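Local coordinates for succinoglycan biosynthesis protein (Bacillus cereus ATCC 14579, PDB 2QGM), which is of unknown function but belongs to the erythromycin esterase-like family and is probably a hydrolase whose natural substrate is not established, at residues A[74-80]-A[334-339]; A[287-291]-A[327-332]; A[308-312]-A[320-326]. All blocks are in the same frame, centred on the assembly; numbering follows the deposited sequence.

Contact 1. Residues A[74-80]-A[334-339]; sequences AQYVGLG and NNYVTI
Just ahead of this parallel strand pair, the side-chain amide of Asn-335 accepts through OD1 from the backbone Gln-75 N (2.8 Å) and donates through ND2 to Gln-75 OE1 (2.9 Å), its t rotamer (chi1 -159°) carrying it across. The pair lies inside the mixed beta-sheet of this alpha/beta fold, with strand 301-304 bonded to the other side of 76-79 and strand 432-439 to that of 336-344. Main-chain bonds follow in the parallel pattern: Tyr-76 N to Asn-335 O (3.0 Å), Val-337 N to Tyr-76 O (2.9 Å), Gly-78 N to Val-337 O (2.8 Å), Ile-339 N to Gly-78 O (2.9 Å) and Gly-80 N to Ile-339 O (3.0 Å). Tyr-76 is thus in register with Tyr-336 and Leu-79 with Ile-339, in extended backbone, the strand axes 4.7 Å apart at closest and 18° from parallel.

One face carries Val-77, Leu-79, Val-337 and Ile-339, where Ile-339 CD1 meets Val-77 CG1 at 3.7 Å and Leu-79 CD2 at 3.9 Å. The other carries both tyrosines, Tyr-76 m and Tyr-336 t, and is packed by helices 276-297 and 324-332. Tyr-336 reaches past Gly-78 to bond its hydroxyl to Ile-310 O; a CB on Gly-78 would sit 2.5 Å from Tyr-336 OH, and Tyr-336 CE1 already lies 3.6 Å from Gly-78 N.

Contact 2. Residues A[287-291]-A[327-332]; sequences ADHAM and FLKERL
A salt bridge flanks an apolar contact where helix 276-297 meets helix 324-332, the two helices packed on the Tyr-76 and Tyr-336 face of the mixed sheet; Met-291 and Leu-332 both touch Tyr-76. Segments 287-291 and 327-332 are alpha-helical, with axes 10.5 Å apart at closest and N-to-C directions 50° apart; Ala-287 and Leu-328 have the nearest CA atoms, at 6.0 Å. Three i to i+4 bonds lie within them: Met-291 N to Ala-287 O (3.0 Å), Arg-331 N to Phe-327 O (3.1 Å) and Leu-332 N to Leu-328 O (2.8 Å). Across the gap Asp-288 (chi1 m) meets Arg-331, extended beyond an m chi1. Arg-331 NH1 donates a hydrogen bond to Asp-288 OD1 at 2.7 Å, and Arg-331 NH2 a weak one to the same OD1 at 3.0 Å. Asp-288 also touches Lys-265 of helix 253-269.

Ala-287 CB lies over a guanidinium face, 3.9 Å from Arg-331 NH1. Leu-328 CD2 lies 3.9 Å from both Ala-287 CB and Met-291 CG, which meet it roughly at right angles. Selenomethionine Met-291 places SE 3.5 Å from Arg-331 CD and CE 3.8 Å from Leu-332 CD2. The helices therefore join through apolar contacts, with the charged pair adding a directional link at the more exposed edge.

Contact 3. Residues A[308-312]-A[320-326]; sequences IHIAK and YPYVAGQ
His-309 has the most buried surface of the two segments, meeting Tyr-320 with its ring and Val-323, Ala-324 and Gly-325 with its backbone O. Its imidazole (chi1 m, chi2 -72°) points an edge at the face of Tyr-320 (chi1 m, chi2 -76°), a T-shaped pair with ring centroids 4.9 Å apart and planes at 76°; the nearest atoms are His-309 CE1 and Tyr-320 CE1, at 3.5 Å. A water bridges their polar ends, 2.7 Å from His-309 NE2 and 2.6 Å from Tyr-320 OH, while His-309 ND1 is hydrogen-bonded to Glu-283. Ile-308, with both chi angles m, sets CG2 3.6 Å from Tyr-320 CD2 and 4.0 Å from Val-323 CG1.

These residues lie in the connection of a beta-alpha-beta crossover from strand 301-304 to the parallel strand 336-344, strand 76-79 lying between them in the sheet. The short helix 307-310 ends against the start of helix 324-332. Val-323 is the N-cap, its O accepting from Gln-326 N at 3.1 Å; Gly-325 N in that first turn gives its hydrogen bond to His-309 O at 2.7 Å, and Ala-324 N is bonded to Glu-283. After Ile-310 the chain leaves helical angles at Ala-311, whose O makes a CA-H...O contact with Gly-325 CA at 3.1 Å. A CB on Gly-325 would come within 1.9 Å of Ala-311 O.

The three contacts divide the work of one crossover: contact 1 pairs its final strand with a neighbour, contact 2 packs its helix on helix 276-297, and contact 3 holds the connection to itself. Contact 3 is nested along the chain inside contact 2, and both lie within the loop that contact 1 closes. Helix 324-332 serves contacts 2 and 3, whose centres are about 10 Å apart, then leads into the strand of contact 1. Contact 2 sits on the tyrosine face of that strand pair, also about 10 Å between centres: Tyr-76 CD1 is 3.5 Å from Leu-332 CD1. Contacts 1 and 3, whose centres are about 13 Å apart, meet where Tyr-336 OH lies 2.7 Å from Ile-310 O.

Contact 1. Residues A[74-80]-A[334-339]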
ATOM      1  N   ALA A  74     -10.273  13.174  -7.451  1.00 19.51           N
ATOM      2  CA  ALA A  74     -10.244  11.729  -7.267  1.00 19.22           C
ATOM      3  C   ALA A  74     -10.345  11.409  -5.777  1.00 18.84           C
ATOM      4  O   ALA A  74      -9.689  12.057  -4.954  1.00 17.69           O
ATOM      5  CB  ALA A  74      -8.954  11.155  -7.842  1.00 20.00           C
ATOM      6  N   GLN A  75     -11.163  10.416  -5.424  1.00 17.41           N
ATOM      7  CA  GLN A  75     -11.324  10.036  -4.017  1.00 16.79           C
ATOM      8  C   GLN A  75     -10.354   8.941  -3.555  1.00 15.77           C
ATOM      9  O   GLN A  75     -10.249   8.682  -2.359  1.00 14.42           O
ATOM     10  CB  GLN A  75     -12.761   9.582  -3.747  1.00 17.82           C
ATOM     11  CG  GLN A  75     -13.833  10.634  -4.014  1.00 21.06           C
ATOM     12  CD  GLN A  75     -15.221  10.097  -3.730  1.00 21.18           C
ATOM     13  OE1 GLN A  75     -15.599   9.042  -4.234  1.00 23.45           O
ATOM     14  NE2 GLN A  75     -15.989  10.821  -2.919  1.00 24.28           N
ATOM     15  N   TYR A  76      -9.666   8.294  -4.495  1.00 14.46           N
ATOM     16  CA  TYR A  76      -8.696   7.253  -4.148  1.00 14.29           C
ATOM     17  C   TYR A  76      -7.346   7.530  -4.788  1.00 14.47           C
ATOM     18  O   TYR A  76      -7.260   7.742  -6.001  1.00 14.65           O
ATOM     19  CB  TYR A  76      -9.139   5.871  -4.623  1.00 14.01           C
ATOM     20  CG  TYR A  76     -10.389   5.337  -3.979  1.00 15.90           C
ATOM     21  CD1 TYR A  76     -11.643   5.789  -4.374  1.00 16.05           C
ATOM     22  CD2 TYR A  76     -10.323   4.328  -3.023  1.00 14.38           C
ATOM     23  CE1 TYR A  76     -12.805   5.243  -3.844  1.00 16.81           C
ATOM     24  CE2 TYR A  76     -11.483   3.767  -2.484  1.00 13.59           C
ATOM     25  CZ  TYR A  76     -12.720   4.227  -2.906  1.00 16.43           C
ATOM     26  OH  TYR A  76     -13.881   3.644  -2.446  1.00 16.28           O
ATOM     27  N   VAL A  77      -6.287   7.530  -3.983  1.00 14.82           N
ATOM     28  CA  VAL A  77      -4.945   7.760  -4.516  1.00 14.58           C
ATOM     29  C   VAL A  77      -4.001   6.645  -4.087  1.00 16.40           C
ATOM     30  O   VAL A  77      -3.844   6.387  -2.892  1.00 16.56           O
ATOM     31  CB  VAL A  77      -4.355   9.121  -4.043  1.00 15.87           C
ATOM     32  CG1 VAL A  77      -2.872   9.205  -4.401  1.00 19.18           C
ATOM     33  CG2 VAL A  77      -5.098  10.277  -4.696  1.00 16.35           C
ATOM     34  N   GLY A  78      -3.378   5.983  -5.061  1.00 15.89           N
ATOM     35  CA  GLY A  78      -2.434   4.924  -4.751  1.00 15.39           C
ATOM     36  C   GLY A  78      -1.047   5.530  -4.699  1.00 16.46           C
ATOM     37  O   GLY A  78      -0.651   6.232  -5.626  1.00 18.45           O
ATOM     38  N   LEU A  79      -0.313   5.271  -3.620  1.00 15.37           N
ATOM     39  CA  LEU A  79       1.030   5.819  -3.441  1.00 15.37           C
ATOM     40  C   LEU A  79       2.040   4.682  -3.360  1.00 15.44           C
ATOM     41  O   LEU A  79       2.203   4.058  -2.311  1.00 15.36           O
ATOM     42  CB  LEU A  79       1.097   6.641  -2.149  1.00 16.53           C
ATOM     43  CG  LEU A  79       0.049   7.734  -1.940  1.00 20.43           C
ATOM     44  CD1 LEU A  79       0.091   8.209  -0.489  1.00 20.00           C
ATOM     45  CD2 LEU A  79       0.307   8.890  -2.900  1.00 20.31           C
ATOM     46  N   GLY A  80       2.729   4.424  -4.464  1.00 14.62           N
ATOM     47  CA  GLY A  80       3.699   3.340  -4.480  1.00 15.14           C
ATOM     48  C   GLY A  80       5.099   3.659  -3.988  1.00 15.69           C
ATOM     49  O   GLY A  80       5.410   4.792  -3.618  1.00 17.29           O
ATOM     50  N   ASN A 334     -11.869   6.652 -13.266  1.00 21.04           N
ATOM     51  CA  ASN A 334     -11.133   7.883 -12.991  1.00 20.13           C
ATOM     52  C   ASN A 334     -11.140   8.347 -11.538  1.00 20.01           C
ATOM     53  O   ASN A 334     -10.531   9.370 -11.210  1.00 20.36           O
ATOM     54  CB  ASN A 334     -11.639   9.016 -13.884  1.00 22.36           C
ATOM     55  CG  ASN A 334     -11.114   8.912 -15.306  1.00 23.63           C
ATOM     56  OD1 ASN A 334     -11.548   9.639 -16.197  1.00 27.85           O
ATOM     57  ND2 ASN A 334     -10.168   8.005 -15.522  1.00 25.79           N
ATOM     58  N   ASN A 335     -11.816   7.611 -10.659  1.00 17.48           N
ATOM     59  CA  ASN A 335     -11.861   7.995  -9.249  1.00 17.50           C
ATOM     60  C   ASN A 335     -10.686   7.397  -8.488  1.00 16.31           C
ATOM     61  O   ASN A 335     -10.580   7.559  -7.274  1.00 15.53           O
ATOM     62  CB  ASN A 335     -13.179   7.559  -8.605  1.00 17.81           C
ATOM     63  CG  ASN A 335     -13.497   8.350  -7.346  1.00 18.71           C
ATOM     64  OD1 ASN A 335     -13.160   9.538  -7.239  1.00 18.15           O
ATOM     65  ND2 ASN A 335     -14.167   7.707  -6.396  1.00 20.77           N
ATOM     66  N   TYR A 336      -9.820   6.686  -9.205  1.00 14.72           N
ATOM     67  CA  TYR A 336      -8.615   6.105  -8.607  1.00 16.53           C
ATOM     68  C   TYR A 336      -7.407   6.588  -9.401  1.00 15.57           C
ATOM     69  O   TYR A 336      -7.248   6.259 -10.576  1.00 16.37           O
ATOM     70  CB  TYR A 336      -8.655   4.571  -8.630  1.00 16.62           C
ATOM     71  CG  TYR A 336      -7.356   3.915  -8.185  1.00 19.03           C
ATOM     72  CD1 TYR A 336      -6.816   4.177  -6.928  1.00 18.82           C
ATOM     73  CD2 TYR A 336      -6.685   3.014  -9.008  1.00 15.91           C
ATOM     74  CE1 TYR A 336      -5.644   3.557  -6.497  1.00 18.04           C
ATOM     75  CE2 TYR A 336      -5.511   2.385  -8.586  1.00 19.32           C
ATOM     76  CZ  TYR A 336      -4.997   2.665  -7.323  1.00 17.61           C
ATOM     77  OH  TYR A 336      -3.847   2.053  -6.877  1.00 18.49           O
ATOM     78  N   VAL A 337      -6.565   7.388  -8.757  1.00 15.26           N
ATOM     79  CA  VAL A 337      -5.366   7.910  -9.400  1.00 14.99           C
ATOM     80  C   VAL A 337      -4.162   7.170  -8.826  1.00 15.34           C
ATOM     81  O   VAL A 337      -4.075   6.954  -7.617  1.00 17.36           O
ATOM     82  CB  VAL A 337      -5.200   9.429  -9.144  1.00 18.19           C
ATOM     83  CG1 VAL A 337      -3.818   9.879  -9.574  1.00 17.26           C
ATOM     84  CG2 VAL A 337      -6.257  10.211  -9.921  1.00 19.77           C
ATOM     85  N   THR A 338      -3.243   6.774  -9.702  1.00 13.89           N
ATOM     86  CA  THR A 338      -2.044   6.050  -9.291  1.00 15.74           C
ATOM     87  C   THR A 338      -0.777   6.862  -9.427  1.00 16.21           C
ATOM     88  O   THR A 338      -0.494   7.412 -10.489  1.00 17.03           O
ATOM     89  CB  THR A 338      -1.839   4.760 -10.114  1.00 17.22           C
ATOM     90  OG1 THR A 338      -1.957   5.055 -11.512  1.00 19.19           O
ATOM     91  CG2 THR A 338      -2.851   3.715  -9.724  1.00 18.08           C
ATOM     92  N   ILE A 339      -0.009   6.919  -8.343  1.00 15.68           N
ATOM     93  CA  ILE A 339       1.255   7.643  -8.315  1.00 15.38           C
ATOM     94  C   ILE A 339       2.363   6.645  -8.010  1.00 16.08           C
ATOM     95  O   ILE A 339       2.534   6.234  -6.861  1.00 16.96           O
ATOM     96  CB  ILE A 339       1.254   8.713  -7.211  1.00 16.60           C
ATOM     97  CG1 ILE A 339       0.035   9.615  -7.390  1.00 18.06           C
ATOM     98  CG2 ILE A 339       2.561   9.512  -7.249  1.00 17.37           C
ATOM     99  CD1 ILE A 339      -0.124  10.661  -6.317  1.00 17.08           C
TER

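Contact 2. Residues A[287-291]-A[327-332]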
ATOM      1  N   ALA A 287      -8.029  -4.569  -2.359  1.00 17.01           N
ATOM      2  CA  ALA A 287      -8.914  -3.592  -2.977  1.00 17.43           C
ATOM      3  C   ALA A 287     -10.208  -3.446  -2.196  1.00 17.55           C
ATOM      4  O   ALA A 287     -10.678  -2.329  -1.966  1.00 16.78           O
ATOM      5  CB  ALA A 287      -9.213  -3.990  -4.418  1.00 16.96           C
ATOM      6  N   ASP A 288     -10.794  -4.571  -1.791  1.00 15.58           N
ATOM      7  CA  ASP A 288     -12.038  -4.533  -1.032  1.00 16.43           C
ATOM      8  C   ASP A 288     -11.850  -3.721   0.244  1.00 16.72           C
ATOM      9  O   ASP A 288     -12.677  -2.879   0.583  1.00 17.69           O
ATOM     10  CB  ASP A 288     -12.494  -5.945  -0.650  1.00 15.92           C
ATOM     11  CG  ASP A 288     -12.983  -6.753  -1.838  1.00 18.47           C
ATOM     12  OD1 ASP A 288     -13.309  -6.162  -2.895  1.00 17.56           O
ATOM     13  OD2 ASP A 288     -13.046  -7.990  -1.699  1.00 16.04           O
ATOM     14  N   HIS A 289     -10.761  -3.976   0.956  1.00 16.85           N
ATOM     15  CA  HIS A 289     -10.522  -3.243   2.190  1.00 14.95           C
ATOM     16  C   HIS A 289     -10.360  -1.746   1.957  1.00 14.63           C
ATOM     17  O   HIS A 289     -10.876  -0.939   2.731  1.00 15.22           O
ATOM     18  CB  HIS A 289      -9.308  -3.816   2.918  1.00 15.54           C
ATOM     19  CG  HIS A 289      -9.613  -5.071   3.679  1.00 14.64           C
ATOM     20  ND1 HIS A 289      -8.644  -5.985   4.032  1.00 14.41           N
ATOM     21  CD2 HIS A 289     -10.781  -5.554   4.167  1.00 15.96           C
ATOM     22  CE1 HIS A 289      -9.200  -6.976   4.705  1.00 16.18           C
ATOM     23  NE2 HIS A 289     -10.496  -6.741   4.802  1.00 14.84           N
ATOM     24  N   ALA A 290      -9.669  -1.371   0.886  1.00 15.85           N
ATOM     25  CA  ALA A 290      -9.479   0.045   0.582  1.00 15.42           C
ATOM     26  C   ALA A 290     -10.826   0.729   0.331  1.00 15.00           C
ATOM     27  O   ALA A 290     -11.078   1.832   0.826  1.00 14.75           O
ATOM     28  CB  ALA A 290      -8.587   0.196  -0.623  1.00 15.13           C
HETATM   29  N   MSE A 291     -11.684   0.067  -0.442  1.00 16.81           N
HETATM   30  CA  MSE A 291     -13.002   0.602  -0.748  1.00 16.62           C
HETATM   31  C   MSE A 291     -13.917   0.549   0.462  1.00 14.85           C
HETATM   32  O   MSE A 291     -14.786   1.399   0.619  1.00 16.79           O
HETATM   33  CB  MSE A 291     -13.602  -0.146  -1.942  1.00 17.81           C
HETATM   34  CG  MSE A 291     -12.874   0.240  -3.227  1.00 17.91           C
HETATM   35 SE   MSE A 291     -13.512  -0.572  -4.860  1.00 28.21          SE
HETATM   36  CE  MSE A 291     -15.311   0.147  -4.874  1.00 21.02           C
ATOM     37  N   PHE A 327      -7.834  -3.920  -9.982  1.00 24.00           N
ATOM     38  CA  PHE A 327      -9.213  -4.073  -9.538  1.00 23.77           C
ATOM     39  C   PHE A 327      -9.793  -2.729  -9.123  1.00 23.70           C
ATOM     40  O   PHE A 327     -10.986  -2.489  -9.292  1.00 23.54           O
ATOM     41  CB  PHE A 327      -9.298  -5.051  -8.373  1.00 23.82           C
ATOM     42  CG  PHE A 327      -8.893  -6.441  -8.738  1.00 23.92           C
ATOM     43  CD1 PHE A 327      -7.866  -7.077  -8.056  1.00 22.14           C
ATOM     44  CD2 PHE A 327      -9.519  -7.106  -9.794  1.00 26.74           C
ATOM     45  CE1 PHE A 327      -7.458  -8.354  -8.415  1.00 26.06           C
ATOM     46  CE2 PHE A 327      -9.122  -8.388 -10.168  1.00 26.54           C
ATOM     47  CZ  PHE A 327      -8.087  -9.016  -9.476  1.00 26.50           C
ATOM     48  N   LEU A 328      -8.949  -1.867  -8.560  1.00 22.02           N
ATOM     49  CA  LEU A 328      -9.389  -0.544  -8.154  1.00 20.53           C
ATOM     50  C   LEU A 328      -9.638   0.301  -9.401  1.00 21.29           C
ATOM     51  O   LEU A 328     -10.598   1.071  -9.458  1.00 20.52           O
ATOM     52  CB  LEU A 328      -8.334   0.136  -7.275  1.00 18.95           C
ATOM     53  CG  LEU A 328      -8.157  -0.443  -5.867  1.00 17.75           C
ATOM     54  CD1 LEU A 328      -6.907   0.152  -5.222  1.00 19.84           C
ATOM     55  CD2 LEU A 328      -9.398  -0.137  -5.030  1.00 18.59           C
ATOM     56  N   LYS A 329      -8.781   0.157 -10.406  1.00 22.14           N
ATOM     57  CA  LYS A 329      -8.956   0.928 -11.638  1.00 23.05           C
ATOM     58  C   LYS A 329     -10.243   0.500 -12.350  1.00 24.81           C
ATOM     59  O   LYS A 329     -10.985   1.341 -12.856  1.00 23.51           O
ATOM     60  CB  LYS A 329      -7.755   0.738 -12.569  1.00 26.14           C
ATOM     61  CG  LYS A 329      -7.830   1.569 -13.854  1.00 29.19           C
ATOM     62  CD  LYS A 329      -7.829   3.069 -13.558  1.00 30.71           C
ATOM     63  CE  LYS A 329      -7.813   3.887 -14.846  1.00 32.15           C
ATOM     64  NZ  LYS A 329      -7.965   5.352 -14.593  1.00 34.11           N
ATOM     65  N   GLU A 330     -10.508  -0.805 -12.369  1.00 26.08           N
ATOM     66  CA  GLU A 330     -11.706  -1.344 -13.012  1.00 28.36           C
ATOM     67  C   GLU A 330     -12.987  -0.862 -12.351  1.00 28.22           C
ATOM     68  O   GLU A 330     -13.920  -0.389 -13.018  1.00 28.47           O
ATOM     69  CB  GLU A 330     -11.698  -2.874 -12.967  1.00 31.82           C
ATOM     70  CG  GLU A 330     -10.648  -3.529 -13.843  1.00 38.04           C
ATOM     71  CD  GLU A 330     -10.544  -5.026 -13.600  1.00 40.59           C
ATOM     72  OE1 GLU A 330     -11.590  -5.712 -13.611  1.00 42.25           O
ATOM     73  OE2 GLU A 330      -9.411  -5.521 -13.414  1.00 43.60           O
ATOM     74  N   ARG A 331     -13.037  -1.005 -11.033  1.00 25.52           N
ATOM     75  CA  ARG A 331     -14.197  -0.613 -10.246  1.00 24.64           C
ATOM     76  C   ARG A 331     -14.375   0.888 -10.112  1.00 23.01           C
ATOM     77  O   ARG A 331     -15.503   1.373 -10.054  1.00 22.02           O
ATOM     78  CB  ARG A 331     -14.094  -1.179  -8.832  1.00 24.13           C
ATOM     79  CG  ARG A 331     -13.933  -2.678  -8.726  1.00 24.65           C
ATOM     80  CD  ARG A 331     -13.735  -3.066  -7.268  1.00 24.23           C
ATOM     81  NE  ARG A 331     -13.439  -4.483  -7.095  1.00 25.77           N
ATOM     82  CZ  ARG A 331     -13.124  -5.032  -5.927  1.00 26.35           C
ATOM     83  NH1 ARG A 331     -13.069  -4.274  -4.839  1.00 22.85           N
ATOM     84  NH2 ARG A 331     -12.862  -6.331  -5.844  1.00 27.48           N
ATOM     85  N   LEU A 332     -13.264   1.617 -10.055  1.00 22.12           N
ATOM     86  CA  LEU A 332     -13.325   3.059  -9.847  1.00 20.59           C
ATOM     87  C   LEU A 332     -13.074   3.965 -11.048  1.00 22.15           C
ATOM     88  O   LEU A 332     -13.446   5.136 -11.019  1.00 20.94           O
ATOM     89  CB  LEU A 332     -12.360   3.428  -8.718  1.00 20.77           C
ATOM     90  CG  LEU A 332     -12.629   2.678  -7.409  1.00 18.06           C
ATOM     91  CD1 LEU A 332     -11.485   2.927  -6.445  1.00 19.29           C
ATOM     92  CD2 LEU A 332     -13.959   3.127  -6.792  1.00 19.20           C
TER

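Contact 3. Residues A[308-312]-A[320-326]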
ATOM      1  N   ILE A 308       4.057  -2.460  -7.155  1.00 15.95           N
ATOM      2  CA  ILE A 308       3.379  -3.643  -7.673  1.00 18.89           C
ATOM      3  C   ILE A 308       1.880  -3.701  -7.371  1.00 17.99           C
ATOM      4  O   ILE A 308       1.078  -4.022  -8.250  1.00 17.68           O
ATOM      5  CB  ILE A 308       4.040  -4.919  -7.118  1.00 19.60           C
ATOM      6  CG1 ILE A 308       5.461  -5.047  -7.666  1.00 23.08           C
ATOM      7  CG2 ILE A 308       3.177  -6.138  -7.443  1.00 22.64           C
ATOM      8  CD1 ILE A 308       5.541  -5.243  -9.165  1.00 26.10           C
ATOM      9  N   HIS A 309       1.506  -3.391  -6.134  1.00 16.33           N
ATOM     10  CA  HIS A 309       0.110  -3.457  -5.725  1.00 17.75           C
ATOM     11  C   HIS A 309      -0.779  -2.283  -6.124  1.00 18.70           C
ATOM     12  O   HIS A 309      -1.979  -2.461  -6.307  1.00 18.32           O
ATOM     13  CB  HIS A 309       0.029  -3.675  -4.208  1.00 16.98           C
ATOM     14  CG  HIS A 309       0.659  -4.954  -3.755  1.00 18.61           C
ATOM     15  ND1 HIS A 309       0.097  -6.187  -3.995  1.00 19.54           N
ATOM     16  CD2 HIS A 309       1.830  -5.189  -3.114  1.00 20.65           C
ATOM     17  CE1 HIS A 309       0.892  -7.130  -3.520  1.00 20.24           C
ATOM     18  NE2 HIS A 309       1.950  -6.549  -2.982  1.00 19.33           N
ATOM     19  N   ILE A 310      -0.208  -1.088  -6.260  1.00 16.44           N
ATOM     20  CA  ILE A 310      -1.022   0.062  -6.634  1.00 16.67           C
ATOM     21  C   ILE A 310      -1.147   0.272  -8.144  1.00 15.33           C
ATOM     22  O   ILE A 310      -2.044   0.985  -8.603  1.00 15.84           O
ATOM     23  CB  ILE A 310      -0.499   1.374  -5.970  1.00 18.60           C
ATOM     24  CG1 ILE A 310       0.902   1.716  -6.464  1.00 18.38           C
ATOM     25  CG2 ILE A 310      -0.514   1.223  -4.453  1.00 19.22           C
ATOM     26  CD1 ILE A 310       0.922   2.670  -7.649  1.00 21.45           C
ATOM     27  N   ALA A 311      -0.267  -0.367  -8.915  1.00 16.96           N
ATOM     28  CA  ALA A 311      -0.253  -0.239 -10.378  1.00 15.64           C
ATOM     29  C   ALA A 311      -1.550  -0.621 -11.083  1.00 17.84           C
ATOM     30  O   ALA A 311      -2.287  -1.497 -10.637  1.00 17.57           O
ATOM     31  CB  ALA A 311       0.894  -1.069 -10.954  1.00 16.42           C
ATOM     32  N   LYS A 312      -1.805   0.041 -12.203  1.00 17.16           N
ATOM     33  CA  LYS A 312      -2.995  -0.217 -12.991  1.00 17.15           C
ATOM     34  C   LYS A 312      -2.894  -1.559 -13.710  1.00 18.35           C
ATOM     35  O   LYS A 312      -3.914  -2.180 -14.030  1.00 17.83           O
ATOM     36  CB  LYS A 312      -3.191   0.898 -14.018  1.00 16.81           C
ATOM     37  CG  LYS A 312      -3.403   2.260 -13.392  1.00 18.93           C
ATOM     38  CD  LYS A 312      -3.575   3.344 -14.440  1.00 17.93           C
ATOM     39  CE  LYS A 312      -2.261   3.687 -15.127  1.00 19.17           C
ATOM     40  NZ  LYS A 312      -2.431   4.801 -16.112  1.00 19.99           N
ATOM     41  N   TYR A 320       3.033 -11.785  -9.463  1.00 26.37           N
ATOM     42  CA  TYR A 320       1.758 -11.108  -9.275  1.00 26.56           C
ATOM     43  C   TYR A 320       0.991 -10.953 -10.578  1.00 24.66           C
ATOM     44  O   TYR A 320       0.991  -9.881 -11.181  1.00 23.72           O
ATOM     45  CB  TYR A 320       1.996  -9.739  -8.644  1.00 26.96           C
ATOM     46  CG  TYR A 320       2.416  -9.832  -7.204  1.00 29.22           C
ATOM     47  CD1 TYR A 320       1.487 -10.122  -6.214  1.00 30.45           C
ATOM     48  CD2 TYR A 320       3.747  -9.665  -6.832  1.00 30.76           C
ATOM     49  CE1 TYR A 320       1.867 -10.248  -4.886  1.00 33.78           C
ATOM     50  CE2 TYR A 320       4.143  -9.791  -5.501  1.00 33.32           C
ATOM     51  CZ  TYR A 320       3.195 -10.082  -4.536  1.00 33.47           C
ATOM     52  OH  TYR A 320       3.571 -10.226  -3.219  1.00 37.80           O
ATOM     53  N   PRO A 321       0.327 -12.032 -11.034  1.00 24.08           N
ATOM     54  CA  PRO A 321      -0.458 -12.023 -12.275  1.00 22.99           C
ATOM     55  C   PRO A 321      -1.717 -11.173 -12.115  1.00 22.28           C
ATOM     56  O   PRO A 321      -2.372 -10.811 -13.090  1.00 22.49           O
ATOM     57  CB  PRO A 321      -0.765 -13.500 -12.496  1.00 22.74           C
ATOM     58  CG  PRO A 321      -0.869 -14.021 -11.099  1.00 23.89           C
ATOM     59  CD  PRO A 321       0.327 -13.377 -10.433  1.00 23.21           C
ATOM     60  N   TYR A 322      -2.058 -10.875 -10.865  1.00 22.23           N
ATOM     61  CA  TYR A 322      -3.201 -10.022 -10.551  1.00 21.88           C
ATOM     62  C   TYR A 322      -2.727  -9.088  -9.452  1.00 20.76           C
ATOM     63  O   TYR A 322      -1.915  -9.479  -8.615  1.00 19.35           O
ATOM     64  CB  TYR A 322      -4.403 -10.834 -10.041  1.00 22.61           C
ATOM     65  CG  TYR A 322      -4.894 -11.860 -11.033  1.00 25.34           C
ATOM     66  CD1 TYR A 322      -4.408 -13.162 -11.012  1.00 24.27           C
ATOM     67  CD2 TYR A 322      -5.797 -11.510 -12.039  1.00 26.98           C
ATOM     68  CE1 TYR A 322      -4.802 -14.096 -11.971  1.00 29.28           C
ATOM     69  CE2 TYR A 322      -6.198 -12.437 -13.008  1.00 29.79           C
ATOM     70  CZ  TYR A 322      -5.693 -13.726 -12.967  1.00 30.07           C
ATOM     71  OH  TYR A 322      -6.047 -14.637 -13.937  1.00 33.74           O
ATOM     72  N   VAL A 323      -3.201  -7.848  -9.469  1.00 19.40           N
ATOM     73  CA  VAL A 323      -2.822  -6.894  -8.434  1.00 18.94           C
ATOM     74  C   VAL A 323      -4.011  -6.028  -8.043  1.00 18.46           C
ATOM     75  O   VAL A 323      -4.903  -5.772  -8.855  1.00 17.78           O
ATOM     76  CB  VAL A 323      -1.643  -5.982  -8.874  1.00 18.40           C
ATOM     77  CG1 VAL A 323      -0.407  -6.819  -9.154  1.00 19.62           C
ATOM     78  CG2 VAL A 323      -2.036  -5.171 -10.094  1.00 20.39           C
ATOM     79  N   ALA A 324      -4.015  -5.595  -6.786  1.00 20.12           N
ATOM     80  CA  ALA A 324      -5.080  -4.763  -6.240  1.00 17.00           C
ATOM     81  C   ALA A 324      -5.372  -3.558  -7.127  1.00 19.34           C
ATOM     82  O   ALA A 324      -6.529  -3.238  -7.401  1.00 18.46           O
ATOM     83  CB  ALA A 324      -4.698  -4.298  -4.834  1.00 18.53           C
ATOM     84  N   GLY A 325      -4.306  -2.898  -7.572  1.00 17.42           N
ATOM     85  CA  GLY A 325      -4.432  -1.727  -8.417  1.00 20.06           C
ATOM     86  C   GLY A 325      -5.292  -1.871  -9.658  1.00 21.66           C
ATOM     87  O   GLY A 325      -5.990  -0.927 -10.030  1.00 23.00           O
ATOM     88  N   GLN A 326      -5.259  -3.024 -10.316  1.00 23.44           N
ATOM     89  CA  GLN A 326      -6.077  -3.178 -11.513  1.00 24.95           C
ATOM     90  C   GLN A 326      -7.554  -3.330 -11.142  1.00 25.93           C
ATOM     91  O   GLN A 326      -8.429  -2.905 -11.894  1.00 27.11           O
ATOM     92  CB  GLN A 326      -5.593  -4.365 -12.351  1.00 27.87           C
ATOM     93  CG  GLN A 326      -5.915  -5.724 -11.810  1.00 29.87           C
ATOM     94  CD  GLN A 326      -5.124  -6.809 -12.512  1.00 31.93           C
ATOM     95  OE1 GLN A 326      -4.865  -6.735 -13.719  1.00 29.08           O
ATOM     96  NE2 GLN A 326      -4.736  -7.828 -11.758  1.00 30.38           N
TER
HETATM   97  O   HOH W   1       4.030  -8.012  -1.972  1.00 30.52           O